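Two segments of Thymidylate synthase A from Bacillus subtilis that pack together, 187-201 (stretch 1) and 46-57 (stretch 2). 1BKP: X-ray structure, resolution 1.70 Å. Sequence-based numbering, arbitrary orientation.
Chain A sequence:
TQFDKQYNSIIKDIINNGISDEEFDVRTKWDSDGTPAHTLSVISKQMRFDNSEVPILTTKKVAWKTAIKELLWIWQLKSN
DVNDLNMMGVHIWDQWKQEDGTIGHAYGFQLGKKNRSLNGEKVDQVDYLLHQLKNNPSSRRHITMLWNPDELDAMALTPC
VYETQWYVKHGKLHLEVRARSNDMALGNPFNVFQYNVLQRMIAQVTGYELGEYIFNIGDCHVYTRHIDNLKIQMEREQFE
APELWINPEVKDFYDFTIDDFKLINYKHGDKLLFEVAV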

ATOM      1  N   GLY A 187       9.034   6.591 -15.554  1.00 20.21           N
ATOM      2  CA  GLY A 187       8.985   6.874 -14.160  1.00 15.90           C
ATOM      3  C   GLY A 187       9.583   5.855 -13.185  1.00 14.91           C
ATOM      4  O   GLY A 187      10.294   6.241 -12.276  1.00 15.97           O
ATOM      5  N   ASN A 188       9.352   4.571 -13.409  1.00 12.93           N
ATOM      6  CA  ASN A 188       9.834   3.592 -12.451  1.00 13.16           C
ATOM      7  C   ASN A 188      11.364   3.621 -12.114  1.00 16.15           C
ATOM      8  O   ASN A 188      11.739   3.605 -10.892  1.00 14.89           O
ATOM      9  CB  ASN A 188       9.426   2.194 -12.909  1.00 10.56           C
ATOM     10  CG  ASN A 188       9.882   1.126 -11.946  1.00 11.02           C
ATOM     11  OD1 ASN A 188      10.811   0.400 -12.247  1.00 17.53           O
ATOM     12  ND2 ASN A 188       9.111   0.926 -10.855  1.00  9.94           N
ATOM     13  N   PRO A 189      12.249   3.666 -13.125  1.00 14.85           N
ATOM     14  CA  PRO A 189      13.696   3.666 -12.723  1.00 15.30           C
ATOM     15  C   PRO A 189      14.109   4.820 -11.873  1.00 15.09           C
ATOM     16  O   PRO A 189      14.855   4.659 -10.898  1.00 18.53           O
ATOM     17  CB  PRO A 189      14.454   3.584 -14.069  1.00 14.84           C
ATOM     18  CG  PRO A 189      13.417   2.943 -15.072  1.00 12.22           C
ATOM     19  CD  PRO A 189      12.097   3.613 -14.618  1.00 12.39           C
ATOM     20  N   PHE A 190      13.550   5.992 -12.163  1.00 13.61           N
ATOM     21  CA  PHE A 190      13.837   7.221 -11.406  1.00 13.57           C
ATOM     22  C   PHE A 190      13.311   7.047  -9.942  1.00 16.03           C
ATOM     23  O   PHE A 190      13.988   7.402  -8.972  1.00 14.47           O
ATOM     24  CB  PHE A 190      13.074   8.305 -12.107  1.00 12.64           C
ATOM     25  CG  PHE A 190      13.259   9.676 -11.562  1.00 13.50           C
ATOM     26  CD1 PHE A 190      14.292  10.528 -12.049  1.00 12.91           C
ATOM     27  CD2 PHE A 190      12.345  10.184 -10.663  1.00 13.82           C
ATOM     28  CE1 PHE A 190      14.352  11.844 -11.627  1.00 12.60           C
ATOM     29  CE2 PHE A 190      12.414  11.545 -10.227  1.00 14.52           C
ATOM     30  CZ  PHE A 190      13.404  12.349 -10.712  1.00 14.00           C
ATOM     31  N   ASN A 191      12.062   6.597  -9.806  1.00 15.85           N
ATOM     32  CA  ASN A 191      11.393   6.428  -8.501  1.00 16.78           C
ATOM     33  C   ASN A 191      12.009   5.345  -7.613  1.00 12.76           C
ATOM     34  O   ASN A 191      12.229   5.581  -6.427  1.00 13.73           O
ATOM     35  CB  ASN A 191       9.932   6.103  -8.750  1.00 11.32           C
ATOM     36  CG  ASN A 191       9.114   7.319  -9.102  1.00 18.31           C
ATOM     37  OD1 ASN A 191       9.393   8.477  -8.653  1.00 17.06           O
ATOM     38  ND2 ASN A 191       8.089   7.092  -9.871  1.00 17.82           N
ATOM     39  N   VAL A 192      12.483   4.238  -8.214  1.00 11.62           N
ATOM     40  CA  VAL A 192      13.038   3.122  -7.464  1.00 12.34           C
ATOM     41  C   VAL A 192      14.391   3.609  -6.871  1.00 15.84           C
ATOM     42  O   VAL A 192      14.650   3.412  -5.657  1.00 15.38           O
ATOM     43  CB  VAL A 192      13.255   1.960  -8.348  1.00 12.64           C
ATOM     44  CG1 VAL A 192      14.081   0.853  -7.675  1.00 12.82           C
ATOM     45  CG2 VAL A 192      11.908   1.326  -8.704  1.00 13.34           C
ATOM     46  N   PHE A 193      15.203   4.279  -7.699  1.00 14.51           N
ATOM     47  CA  PHE A 193      16.506   4.798  -7.165  1.00 12.91           C
ATOM     48  C   PHE A 193      16.292   5.836  -6.060  1.00 10.28           C
ATOM     49  O   PHE A 193      16.835   5.731  -4.987  1.00 12.93           O
ATOM     50  CB  PHE A 193      17.314   5.434  -8.319  1.00 14.12           C
ATOM     51  CG  PHE A 193      18.592   6.135  -7.837  1.00 15.31           C
ATOM     52  CD1 PHE A 193      19.669   5.395  -7.403  1.00 16.64           C
ATOM     53  CD2 PHE A 193      18.684   7.535  -7.803  1.00 16.36           C
ATOM     54  CE1 PHE A 193      20.867   6.051  -6.940  1.00 16.64           C
ATOM     55  CE2 PHE A 193      19.845   8.196  -7.349  1.00 15.94           C
ATOM     56  CZ  PHE A 193      20.922   7.473  -6.927  1.00 15.63           C
ATOM     57  N   GLN A 194      15.357   6.753  -6.286  1.00  9.35           N
ATOM     58  CA  GLN A 194      15.107   7.877  -5.415  1.00 10.72           C
ATOM     59  C   GLN A 194      14.699   7.441  -4.003  1.00 14.59           C
ATOM     60  O   GLN A 194      15.257   7.963  -3.037  1.00 12.43           O
ATOM     61  CB  GLN A 194      14.024   8.703  -6.077  1.00 10.42           C
ATOM     62  CG  GLN A 194      13.196   9.603  -5.256  1.00 14.98           C
ATOM     63  CD  GLN A 194      12.157  10.357  -6.146  1.00 27.80           C
ATOM     64  OE1 GLN A 194      12.342  11.542  -6.481  1.00 24.02           O
ATOM     65  NE2 GLN A 194      11.140   9.667  -6.555  1.00 21.42           N
ATOM     66  N   TYR A 195      13.842   6.440  -3.882  1.00 14.53           N
ATOM     67  CA  TYR A 195      13.427   6.003  -2.535  1.00 12.93           C
ATOM     68  C   TYR A 195      14.481   5.191  -1.801  1.00 11.01           C
ATOM     69  O   TYR A 195      14.510   5.173  -0.527  1.00 13.90           O
ATOM     70  CB  TYR A 195      11.978   5.386  -2.519  1.00 10.98           C
ATOM     71  CG  TYR A 195      10.984   6.499  -2.376  1.00 11.20           C
ATOM     72  CD1 TYR A 195      10.590   7.288  -3.508  1.00 10.93           C
ATOM     73  CD2 TYR A 195      10.450   6.828  -1.096  1.00 10.57           C
ATOM     74  CE1 TYR A 195       9.695   8.362  -3.372  1.00  9.19           C
ATOM     75  CE2 TYR A 195       9.578   7.899  -0.923  1.00  9.99           C
ATOM     76  CZ  TYR A 195       9.206   8.659  -2.089  1.00 11.47           C
ATOM     77  OH  TYR A 195       8.364   9.728  -1.874  1.00 15.30           O
ATOM     78  N   ASN A 196      15.366   4.519  -2.557  1.00 10.86           N
ATOM     79  CA  ASN A 196      16.451   3.808  -1.879  1.00 12.55           C
ATOM     80  C   ASN A 196      17.436   4.856  -1.271  1.00 14.77           C
ATOM     81  O   ASN A 196      17.988   4.691  -0.134  1.00 15.33           O
ATOM     82  CB  ASN A 196      17.183   2.890  -2.882  1.00 11.54           C
ATOM     83  CG  ASN A 196      18.183   2.011  -2.187  1.00 24.15           C
ATOM     84  OD1 ASN A 196      19.317   2.327  -2.216  1.00 21.67           O
ATOM     85  ND2 ASN A 196      17.727   0.979  -1.421  1.00 16.61           N
ATOM     86  N   VAL A 197      17.629   5.970  -1.980  1.00 14.82           N
ATOM     87  CA  VAL A 197      18.485   7.041  -1.410  1.00 14.52           C
ATOM     88  C   VAL A 197      17.853   7.544  -0.071  1.00 16.81           C
ATOM     89  O   VAL A 197      18.522   7.628   0.948  1.00 15.37           O
ATOM     90  CB  VAL A 197      18.687   8.231  -2.424  1.00 12.65           C
ATOM     91  CG1 VAL A 197      19.583   9.322  -1.774  1.00 13.47           C
ATOM     92  CG2 VAL A 197      19.401   7.657  -3.610  1.00 10.58           C
ATOM     93  N   LEU A 198      16.525   7.654  -0.034  1.00 13.16           N
ATOM     94  CA  LEU A 198      15.880   8.117   1.172  1.00 13.83           C
ATOM     95  C   LEU A 198      16.141   7.061   2.308  1.00 14.70           C
ATOM     96  O   LEU A 198      16.344   7.450   3.452  1.00 13.63           O
ATOM     97  CB  LEU A 198      14.367   8.229   0.972  1.00 14.36           C
ATOM     98  CG  LEU A 198      13.587   8.747   2.185  1.00 16.78           C
ATOM     99  CD1 LEU A 198      13.954  10.263   2.477  1.00 14.34           C
ATOM    100  CD2 LEU A 198      12.052   8.566   1.844  1.00 15.52           C
ATOM    101  N   GLN A 199      16.102   5.765   1.980  1.00 14.51           N
ATOM    102  CA  GLN A 199      16.357   4.741   2.974  1.00 14.95           C
ATOM    103  C   GLN A 199      17.739   4.952   3.588  1.00 16.97           C
ATOM    104  O   GLN A 199      17.902   4.833   4.851  1.00 18.19           O
ATOM    105  CB  GLN A 199      16.327   3.353   2.374  1.00 12.72           C
ATOM    106  CG  GLN A 199      16.325   2.277   3.438  1.00 14.41           C
ATOM    107  CD  GLN A 199      16.227   0.897   2.834  1.00 16.83           C
ATOM    108  OE1 GLN A 199      16.361   0.765   1.636  1.00 17.11           O
ATOM    109  NE2 GLN A 199      16.038  -0.151   3.667  1.00 14.12           N
ATOM    110  N   ARG A 200      18.749   5.064   2.708  1.00 15.35           N
ATOM    111  CA  ARG A 200      20.137   5.292   3.142  1.00 15.58           C
ATOM    112  C   ARG A 200      20.285   6.557   3.961  1.00 15.97           C
ATOM    113  O   ARG A 200      20.996   6.541   4.998  1.00 19.00           O
ATOM    114  CB  ARG A 200      21.083   5.297   1.928  1.00 16.69           C
ATOM    115  CG  ARG A 200      21.056   3.862   1.213  1.00 13.31           C
ATOM    116  CD  ARG A 200      21.856   3.818  -0.093  1.00  9.73           C
ATOM    117  NE  ARG A 200      21.650   2.497  -0.668  1.00 11.36           N
ATOM    118  CZ  ARG A 200      22.578   1.556  -0.723  1.00 14.47           C
ATOM    119  NH1 ARG A 200      23.848   1.803  -0.345  1.00 19.15           N
ATOM    120  NH2 ARG A 200      22.249   0.404  -1.232  1.00 12.20           N
ATOM    121  N   MET A 201      19.619   7.652   3.586  1.00 13.61           N
ATOM    122  CA  MET A 201      19.721   8.894   4.385  1.00 13.79           C
ATOM    123  C   MET A 201      19.207   8.718   5.810  1.00 16.76           C
ATOM    124  O   MET A 201      19.865   9.115   6.798  1.00 16.69           O
ATOM    125  CB  MET A 201      18.875   9.989   3.770  1.00 13.63           C
ATOM    126  CG  MET A 201      19.575  10.538   2.445  1.00 16.99           C
ATOM    127  SD  MET A 201      18.365  11.576   1.556  1.00 20.57           S
ATOM    128  CE  MET A 201      18.254  13.069   2.532  1.00 20.32           C
TER
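Stretch 2 46-57: QMRFDNSEVPIL

Stretch 2 begins as a strand, 46-49, and continues from Asp 50 to Leu 57 without regular secondary structure. The strand and the helix of stretch 1 approach no closer than 11.7 Å between axes, and their N-to-C directions differ by 39° (signed crossing angle -39°), so the strand reaches the helix through side chains. The following segment comes nearer and runs back along it: CA of Phe 193 lies 5.8 Å from CA of Pro 55, and CA of Pro 189 lies 6.8 Å from CA of Leu 57. The turn from strand to return segment includes Asn 51, whose phi/psi of 71/18 is left-handed.

Polar contacts gather on Asn 51. Its OD1 accepts from Asn 196 ND2 at 2.8 Å with an N-H...O angle of 162°, and more weakly from Arg 200 NH2 at 3.0 Å, where the angle falls to 123°. Its ND2 donates to Gln 199 OE1 at 2.9 Å and 157°, and also has a partner elsewhere in the structure. Both polar atoms of the Asn 196 side chain are used: ND2 donates to Asn 51 OD1, and OD1 accepts from Arg 200 NE at 2.8 Å and 159°. Arg 200 NH2 also donates to the O of water 1 at 3.0 Å, and the water O donates to Asn 51 O at 2.9 Å.

Toward the helix start the contact turns apolar. Val 192 CG2 meets Met 47 CE at 3.7 Å. Ile 56 CD1 sits over the Phe 193 ring, 4.2 Å from its centroid and 26° off the normal, a CH-pi contact; Val 54 CG1 lies at the ring edge, 3.7 Å from Phe 193 CE1. Pro 189 CG touches Leu 57 CD1 at 3.7 Å. Asn 188 OD1 is buried here without a partner in the model, although Asn 188 ND2 is satisfied elsewhere in the structure.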

ATOM      1  N   GLN A  46       6.027  -6.325  -7.711  1.00 12.72           N
ATOM      2  CA  GLN A  46       6.870  -6.010  -6.565  1.00 15.08           C
ATOM      3  C   GLN A  46       8.351  -6.248  -6.883  1.00 16.23           C
ATOM      4  O   GLN A  46       8.678  -7.251  -7.507  1.00 16.41           O
ATOM      5  CB  GLN A  46       6.497  -6.939  -5.371  1.00 12.57           C
ATOM      6  CG  GLN A  46       7.368  -6.640  -4.180  1.00 12.93           C
ATOM      7  CD  GLN A  46       7.019  -7.423  -2.952  1.00 15.42           C
ATOM      8  OE1 GLN A  46       7.680  -8.404  -2.677  1.00 23.22           O
ATOM      9  NE2 GLN A  46       6.035  -6.964  -2.175  1.00 19.58           N
ATOM     10  N   MET A  47       9.226  -5.336  -6.454  1.00 17.43           N
ATOM     11  CA  MET A  47      10.673  -5.555  -6.592  1.00 18.72           C
ATOM     12  C   MET A  47      11.199  -5.479  -5.176  1.00 16.29           C
ATOM     13  O   MET A  47      10.684  -4.636  -4.392  1.00 14.04           O
ATOM     14  CB  MET A  47      11.316  -4.464  -7.494  1.00 20.44           C
ATOM     15  CG  MET A  47      10.838  -4.651  -8.948  1.00 24.81           C
ATOM     16  SD  MET A  47      11.454  -3.304 -10.014  1.00 29.24           S
ATOM     17  CE  MET A  47      10.584  -2.044  -9.435  1.00 27.47           C
ATOM     18  N   ARG A  48      12.171  -6.363  -4.847  1.00 14.74           N
ATOM     19  CA  ARG A  48      12.759  -6.370  -3.481  1.00 15.96           C
ATOM     20  C   ARG A  48      14.265  -6.438  -3.657  1.00 16.79           C
ATOM     21  O   ARG A  48      14.740  -7.220  -4.495  1.00 16.08           O
ATOM     22  CB  ARG A  48      12.379  -7.630  -2.707  1.00 12.48           C
ATOM     23  CG  ARG A  48      10.934  -7.908  -2.627  1.00 25.29           C
ATOM     24  CD  ARG A  48      10.709  -9.167  -1.784  1.00 29.02           C
ATOM     25  NE  ARG A  48      10.911  -9.122  -0.323  1.00 32.33           N
ATOM     26  CZ  ARG A  48       9.889  -9.244   0.555  1.00 29.50           C
ATOM     27  NH1 ARG A  48       8.619  -9.202   0.141  1.00 19.86           N
ATOM     28  NH2 ARG A  48      10.115  -9.304   1.844  1.00 19.01           N
ATOM     29  N   PHE A  49      14.979  -5.722  -2.809  1.00 16.85           N
ATOM     30  CA  PHE A  49      16.440  -5.674  -2.872  1.00 16.73           C
ATOM     31  C   PHE A  49      16.972  -5.818  -1.444  1.00 16.69           C
ATOM     32  O   PHE A  49      16.403  -5.268  -0.460  1.00 15.89           O
ATOM     33  CB  PHE A  49      16.861  -4.323  -3.450  1.00 15.38           C
ATOM     34  CG  PHE A  49      16.238  -4.043  -4.759  1.00 16.25           C
ATOM     35  CD1 PHE A  49      16.838  -4.504  -5.939  1.00 14.93           C
ATOM     36  CD2 PHE A  49      15.106  -3.292  -4.840  1.00 17.44           C
ATOM     37  CE1 PHE A  49      16.285  -4.170  -7.117  1.00 15.08           C
ATOM     38  CE2 PHE A  49      14.574  -2.973  -6.050  1.00 17.93           C
ATOM     39  CZ  PHE A  49      15.146  -3.392  -7.160  1.00 15.66           C
ATOM     40  N   ASP A  50      18.135  -6.429  -1.359  1.00 16.25           N
ATOM     41  CA  ASP A  50      18.699  -6.670  -0.043  1.00 17.13           C
ATOM     42  C   ASP A  50      19.703  -5.569   0.341  1.00 20.28           C
ATOM     43  O   ASP A  50      20.321  -5.560   1.420  1.00 22.59           O
ATOM     44  CB  ASP A  50      19.318  -8.075  -0.020  1.00 16.55           C
ATOM     45  CG  ASP A  50      20.484  -8.241  -0.981  1.00 19.46           C
ATOM     46  OD1 ASP A  50      20.866  -7.313  -1.696  1.00 20.89           O
ATOM     47  OD2 ASP A  50      21.053  -9.338  -0.989  1.00 25.32           O
ATOM     48  N   ASN A  51      19.828  -4.587  -0.537  1.00 18.50           N
ATOM     49  CA  ASN A  51      20.729  -3.479  -0.323  1.00 19.11           C
ATOM     50  C   ASN A  51      22.227  -3.777  -0.424  1.00 19.49           C
ATOM     51  O   ASN A  51      23.079  -2.959   0.006  1.00 20.86           O
ATOM     52  CB  ASN A  51      20.366  -2.686   0.968  1.00 14.55           C
ATOM     53  CG  ASN A  51      19.410  -1.522   0.657  1.00 20.51           C
ATOM     54  OD1 ASN A  51      19.643  -0.796  -0.307  1.00 19.69           O
ATOM     55  ND2 ASN A  51      18.298  -1.380   1.448  1.00 19.85           N
ATOM     56  N   SER A  52      22.563  -4.901  -1.045  1.00 17.05           N
ATOM     57  CA  SER A  52      23.982  -5.241  -1.216  1.00 19.33           C
ATOM     58  C   SER A  52      24.497  -4.382  -2.363  1.00 24.50           C
ATOM     59  O   SER A  52      25.670  -4.182  -2.518  1.00 26.86           O
ATOM     60  CB  SER A  52      24.156  -6.711  -1.481  1.00 16.13           C
ATOM     61  OG  SER A  52      23.361  -7.121  -2.584  1.00 24.21           O
ATOM     62  N   GLU A  53      23.592  -3.855  -3.182  1.00 22.29           N
ATOM     63  CA  GLU A  53      23.988  -2.919  -4.246  1.00 22.62           C
ATOM     64  C   GLU A  53      22.883  -1.862  -4.406  1.00 23.62           C
ATOM     65  O   GLU A  53      21.740  -2.054  -3.943  1.00 23.09           O
ATOM     66  CB  GLU A  53      24.230  -3.658  -5.583  1.00 22.29           C
ATOM     67  CG  GLU A  53      23.187  -4.462  -6.025  1.00 24.76           C
ATOM     68  CD  GLU A  53      23.546  -5.264  -7.326  1.00 29.89           C
ATOM     69  OE1 GLU A  53      24.451  -6.071  -7.303  1.00 35.85           O
ATOM     70  OE2 GLU A  53      22.861  -5.119  -8.344  1.00 30.17           O
ATOM     71  N   VAL A  54      23.240  -0.744  -5.037  1.00 23.01           N
ATOM     72  CA  VAL A  54      22.326   0.370  -5.279  1.00 21.63           C
ATOM     73  C   VAL A  54      21.358  -0.060  -6.392  1.00 19.25           C
ATOM     74  O   VAL A  54      21.800  -0.592  -7.366  1.00 20.24           O
ATOM     75  CB  VAL A  54      23.158   1.582  -5.745  1.00 23.83           C
ATOM     76  CG1 VAL A  54      22.275   2.649  -6.316  1.00 23.92           C
ATOM     77  CG2 VAL A  54      23.829   2.177  -4.489  1.00 25.52           C
ATOM     78  N   PRO A  55      20.022   0.029  -6.179  1.00 15.59           N
ATOM     79  CA  PRO A  55      19.144  -0.378  -7.259  1.00 15.06           C
ATOM     80  C   PRO A  55      19.132   0.700  -8.361  1.00 13.81           C
ATOM     81  O   PRO A  55      18.490   1.709  -8.206  1.00 15.15           O
ATOM     82  CB  PRO A  55      17.749  -0.538  -6.572  1.00 13.87           C
ATOM     83  CG  PRO A  55      17.824   0.361  -5.413  1.00 13.84           C
ATOM     84  CD  PRO A  55      19.282   0.297  -4.919  1.00 13.19           C
ATOM     85  N   ILE A  56      19.885   0.487  -9.441  1.00 12.72           N
ATOM     86  CA  ILE A  56      19.907   1.460 -10.510  1.00 13.22           C
ATOM     87  C   ILE A  56      20.137   0.705 -11.782  1.00 13.29           C
ATOM     88  O   ILE A  56      20.667  -0.453 -11.786  1.00 14.99           O
ATOM     89  CB  ILE A  56      20.993   2.537 -10.250  1.00 14.49           C
ATOM     90  CG1 ILE A  56      20.825   3.746 -11.189  1.00 21.97           C
ATOM     91  CG2 ILE A  56      22.422   1.959 -10.347  1.00 10.98           C
ATOM     92  CD1 ILE A  56      21.620   4.984 -10.694  1.00 26.67           C
ATOM     93  N   LEU A  57      19.436   1.171 -12.823  1.00 14.16           N
ATOM     94  CA  LEU A  57      19.583   0.488 -14.111  1.00 16.58           C
ATOM     95  C   LEU A  57      20.942   0.760 -14.743  1.00 14.91           C
ATOM     96  O   LEU A  57      21.466   1.874 -14.585  1.00 15.33           O
ATOM     97  CB  LEU A  57      18.575   1.008 -15.134  1.00 18.18           C
ATOM     98  CG  LEU A  57      17.072   0.718 -14.895  1.00 24.12           C
ATOM     99  CD1 LEU A  57      16.330   0.953 -16.257  1.00 23.26           C
ATOM    100  CD2 LEU A  57      16.926  -0.762 -14.312  1.00 22.25           C
TER
HETATM  101  O   HOH W   1      24.917  -1.026  -1.158  1.00 33.12           O